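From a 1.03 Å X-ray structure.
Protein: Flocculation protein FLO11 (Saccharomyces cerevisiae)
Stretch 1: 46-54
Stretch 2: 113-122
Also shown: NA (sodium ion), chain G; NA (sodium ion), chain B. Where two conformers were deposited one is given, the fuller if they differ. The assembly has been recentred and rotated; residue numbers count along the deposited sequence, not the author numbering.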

# COMPACT_ATOMS: atom_id res chain seq x y z
N THR A 46 -4.56 -14.99 -8.53
CA THR A 46 -3.34 -14.29 -8.22
C THR A 46 -3.14 -13.15 -9.21
O THR A 46 -3.20 -13.36 -10.44
CB THR A 46 -2.16 -15.25 -8.29
OG1 THR A 46 -2.43 -16.35 -7.42
CG2 THR A 46 -0.89 -14.58 -7.87
N TYR A 47 -2.86 -11.95 -8.67
CA TYR A 47 -2.65 -10.74 -9.48
C TYR A 47 -1.35 -10.11 -9.04
O TYR A 47 -1.04 -10.06 -7.86
CB TYR A 47 -3.79 -9.72 -9.26
CG TYR A 47 -5.13 -10.29 -9.58
CD1 TYR A 47 -5.82 -11.07 -8.67
CD2 TYR A 47 -5.73 -10.04 -10.81
CE1 TYR A 47 -7.03 -11.61 -8.98
CE2 TYR A 47 -6.97 -10.56 -11.11
CZ TYR A 47 -7.61 -11.35 -10.19
OH TYR A 47 -8.84 -11.86 -10.50
N GLN A 48 -0.64 -9.60 -10.04
CA GLN A 48 0.54 -8.79 -9.81
C GLN A 48 0.10 -7.34 -9.86
O GLN A 48 -0.43 -6.88 -10.87
CB GLN A 48 1.59 -9.08 -10.87
CG GLN A 48 2.89 -8.35 -10.62
CD GLN A 48 3.98 -8.82 -11.52
OE1 GLN A 48 3.91 -8.61 -12.72
NE2 GLN A 48 4.99 -9.46 -10.97
N ILE A 49 0.27 -6.62 -8.74
CA ILE A 49 -0.16 -5.25 -8.63
C ILE A 49 1.01 -4.34 -8.36
O ILE A 49 2.01 -4.78 -7.78
CB ILE A 49 -1.25 -5.08 -7.55
CG1 ILE A 49 -0.73 -5.15 -6.12
CG2 ILE A 49 -2.34 -6.10 -7.80
CD1 ILE A 49 -1.78 -4.82 -5.07
N THR A 50 0.87 -3.09 -8.78
CA THR A 50 1.85 -2.08 -8.51
C THR A 50 1.14 -0.96 -7.74
O THR A 50 0.09 -0.49 -8.14
CB THR A 50 2.46 -1.54 -9.80
OG1 THR A 50 3.10 -2.65 -10.47
CG2 THR A 50 3.49 -0.46 -9.53
N ILE A 51 1.78 -0.53 -6.67
CA ILE A 51 1.32 0.58 -5.87
C ILE A 51 2.28 1.76 -5.98
O ILE A 51 3.48 1.55 -6.19
CB ILE A 51 1.08 0.19 -4.39
CG1 ILE A 51 2.36 -0.23 -3.67
CG2 ILE A 51 0.01 -0.88 -4.31
CD1 ILE A 51 2.22 -0.44 -2.17
N HIS A 52 1.75 2.97 -5.78
CA HIS A 52 2.51 4.18 -5.74
C HIS A 52 2.10 4.91 -4.47
O HIS A 52 0.94 5.29 -4.32
CB HIS A 52 2.23 5.04 -6.97
CG HIS A 52 3.01 6.31 -7.03
ND1 HIS A 52 2.63 7.38 -7.80
CD2 HIS A 52 4.18 6.66 -6.45
CE1 HIS A 52 3.53 8.33 -7.69
NE2 HIS A 52 4.48 7.92 -6.87
N VAL A 53 3.05 5.12 -3.57
CA VAL A 53 2.83 5.75 -2.28
C VAL A 53 3.57 7.07 -2.24
O VAL A 53 4.73 7.12 -2.61
CB VAL A 53 3.30 4.84 -1.13
CG1 VAL A 53 3.17 5.50 0.22
CG2 VAL A 53 2.49 3.55 -1.15
N LYS A 54 2.86 8.13 -1.85
CA LYS A 54 3.46 9.45 -1.71
C LYS A 54 3.18 10.02 -0.35
O LYS A 54 2.12 9.81 0.22
CB LYS A 54 2.93 10.40 -2.77
CG LYS A 54 3.23 9.99 -4.20
CD LYS A 54 2.40 10.92 -5.08
CE LYS A 54 2.84 11.04 -6.51
NZ LYS A 54 2.51 12.38 -7.05
N GLN A 113 -16.05 -8.35 -10.49
CA GLN A 113 -14.96 -7.61 -9.86
C GLN A 113 -14.69 -8.10 -8.47
O GLN A 113 -15.61 -8.51 -7.78
CB GLN A 113 -15.29 -6.12 -9.86
CG GLN A 113 -15.51 -5.66 -11.28
CD GLN A 113 -15.84 -4.26 -11.41
OE1 GLN A 113 -16.84 -3.78 -10.87
NE2 GLN A 113 -14.93 -3.53 -12.08
N VAL A 114 -13.41 -8.04 -8.07
CA VAL A 114 -12.95 -8.51 -6.79
C VAL A 114 -12.17 -7.39 -6.10
O VAL A 114 -11.48 -6.60 -6.76
CB VAL A 114 -12.06 -9.78 -6.88
CG1 VAL A 114 -12.90 -11.05 -6.95
CG2 VAL A 114 -11.01 -9.65 -7.99
N TRP A 115 -12.22 -7.39 -4.78
CA TRP A 115 -11.45 -6.51 -3.94
C TRP A 115 -10.01 -6.95 -3.82
O TRP A 115 -9.68 -8.12 -3.61
CB TRP A 115 -12.02 -6.48 -2.53
CG TRP A 115 -13.32 -5.73 -2.38
CD1 TRP A 115 -14.56 -6.25 -2.25
CD2 TRP A 115 -13.46 -4.32 -2.29
NE1 TRP A 115 -15.46 -5.25 -2.09
CE2 TRP A 115 -14.82 -4.04 -2.08
CE3 TRP A 115 -12.56 -3.25 -2.32
CZ2 TRP A 115 -15.31 -2.73 -1.93
CZ3 TRP A 115 -13.04 -1.97 -2.14
CH2 TRP A 115 -14.41 -1.72 -1.96
N MET A 116 -9.13 -5.97 -3.85
CA MET A 116 -7.80 -6.15 -3.33
C MET A 116 -7.87 -6.60 -1.86
O MET A 116 -8.58 -5.98 -1.08
CB MET A 116 -7.10 -4.80 -3.38
CG MET A 116 -5.64 -4.80 -2.97
SD MET A 116 -4.95 -3.15 -3.04
CE MET A 116 -5.55 -2.48 -1.50
N PRO A 117 -7.10 -7.62 -1.45
CA PRO A 117 -7.02 -7.93 -0.02
C PRO A 117 -6.21 -6.84 0.65
O PRO A 117 -5.18 -6.42 0.11
CB PRO A 117 -6.29 -9.30 -0.00
CG PRO A 117 -5.42 -9.27 -1.25
CD PRO A 117 -6.21 -8.47 -2.27
N ASN A 118 -6.64 -6.38 1.82
CA ASN A 118 -6.00 -5.25 2.45
C ASN A 118 -4.69 -5.67 3.11
O ASN A 118 -4.46 -6.81 3.48
CB ASN A 118 -6.97 -4.59 3.41
CG ASN A 118 -8.10 -3.92 2.67
OD1 ASN A 118 -9.31 -4.14 2.98
ND2 ASN A 118 -7.78 -3.13 1.71
N PHE A 119 -3.84 -4.69 3.27
CA PHE A 119 -2.51 -4.89 3.81
C PHE A 119 -2.12 -3.63 4.56
O PHE A 119 -2.84 -2.63 4.58
CB PHE A 119 -1.50 -5.26 2.69
CG PHE A 119 -1.43 -4.24 1.57
CD1 PHE A 119 -0.64 -3.13 1.68
CD2 PHE A 119 -2.16 -4.41 0.41
CE1 PHE A 119 -0.59 -2.18 0.66
CE2 PHE A 119 -2.11 -3.48 -0.62
CZ PHE A 119 -1.31 -2.37 -0.48
N GLN A 120 -0.94 -3.68 5.17
CA GLN A 120 -0.38 -2.53 5.84
C GLN A 120 1.02 -2.29 5.35
O GLN A 120 1.69 -3.20 4.85
CB GLN A 120 -0.40 -2.70 7.36
CG GLN A 120 -1.76 -3.05 7.92
CD GLN A 120 -2.06 -4.53 7.77
OE1 GLN A 120 -1.23 -5.36 8.12
NE2 GLN A 120 -3.23 -4.86 7.22
N ILE A 121 1.46 -1.05 5.51
CA ILE A 121 2.82 -0.68 5.23
C ILE A 121 3.43 -0.17 6.54
O ILE A 121 2.91 0.78 7.14
CB ILE A 121 2.93 0.36 4.10
CG1 ILE A 121 2.18 -0.12 2.85
CG2 ILE A 121 4.40 0.63 3.81
CD1 ILE A 121 2.30 0.82 1.67
N GLN A 122 4.50 -0.84 6.97
CA GLN A 122 5.14 -0.56 8.24
C GLN A 122 6.37 0.27 7.96
O GLN A 122 7.32 -0.18 7.31
CB GLN A 122 5.50 -1.88 8.92
CG GLN A 122 6.20 -1.76 10.26
CD GLN A 122 6.70 -3.12 10.73
OE1 GLN A 122 5.94 -4.06 10.86
NE2 GLN A 122 7.99 -3.22 10.96
NA NA G . 1.13 -4.85 -12.11
NA NA B . -18.30 -5.25 -1.51
O HOH W 1 2.78 -6.03 -13.40
O HOH W 2 -20.24 -5.04 -3.17

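The contact is built from side chains alone: Tyr-47 CA lies 9.2 Å from Met-116 CA, and Val-53 CA lies 9.9 Å from Ile-121 CA, too far for backbone pairing, and no hydrogen bond crosses between the stretches. The evidence for apolar packing is clearest at Ile-51, which has the largest covered area, 42 Å². Its CA-to-CB bond points toward the other stretch, and with chi1 at 65° (p) and chi2 at 172° (t) it meets two partners: CD1 lies 4.0 Å from Ile-121 CD1, and CG2 lies 4.3 Å from Phe-119 CZ, an approach oblique to the ring.

Ile-121, with 39 Å² covered, answers from the second strand. Its m,t rotamer brings CD1 against two residues of the first strand: besides Ile-51 CD1, it stands 3.9 Å from Val-53 CG2.

Ile-49 and Phe-119 each have 33 Å² covered. Ile-49 CD1 sits 4.1 Å from Met-116 SD, although the Met-116 CA-to-CB bond points sideways. Farther along, Tyr-47 OH comes within 4.0 Å of Val-114 CG2; this is packing, and the hydroxyl is hydrogen-bonded elsewhere in the structure.

The CA-to-CB bonds of Tyr-47, Ile-49, Ile-51 and Val-53 all point toward the second stretch, as strand alternation predicts, whereas the intervening side chains make no contact with it.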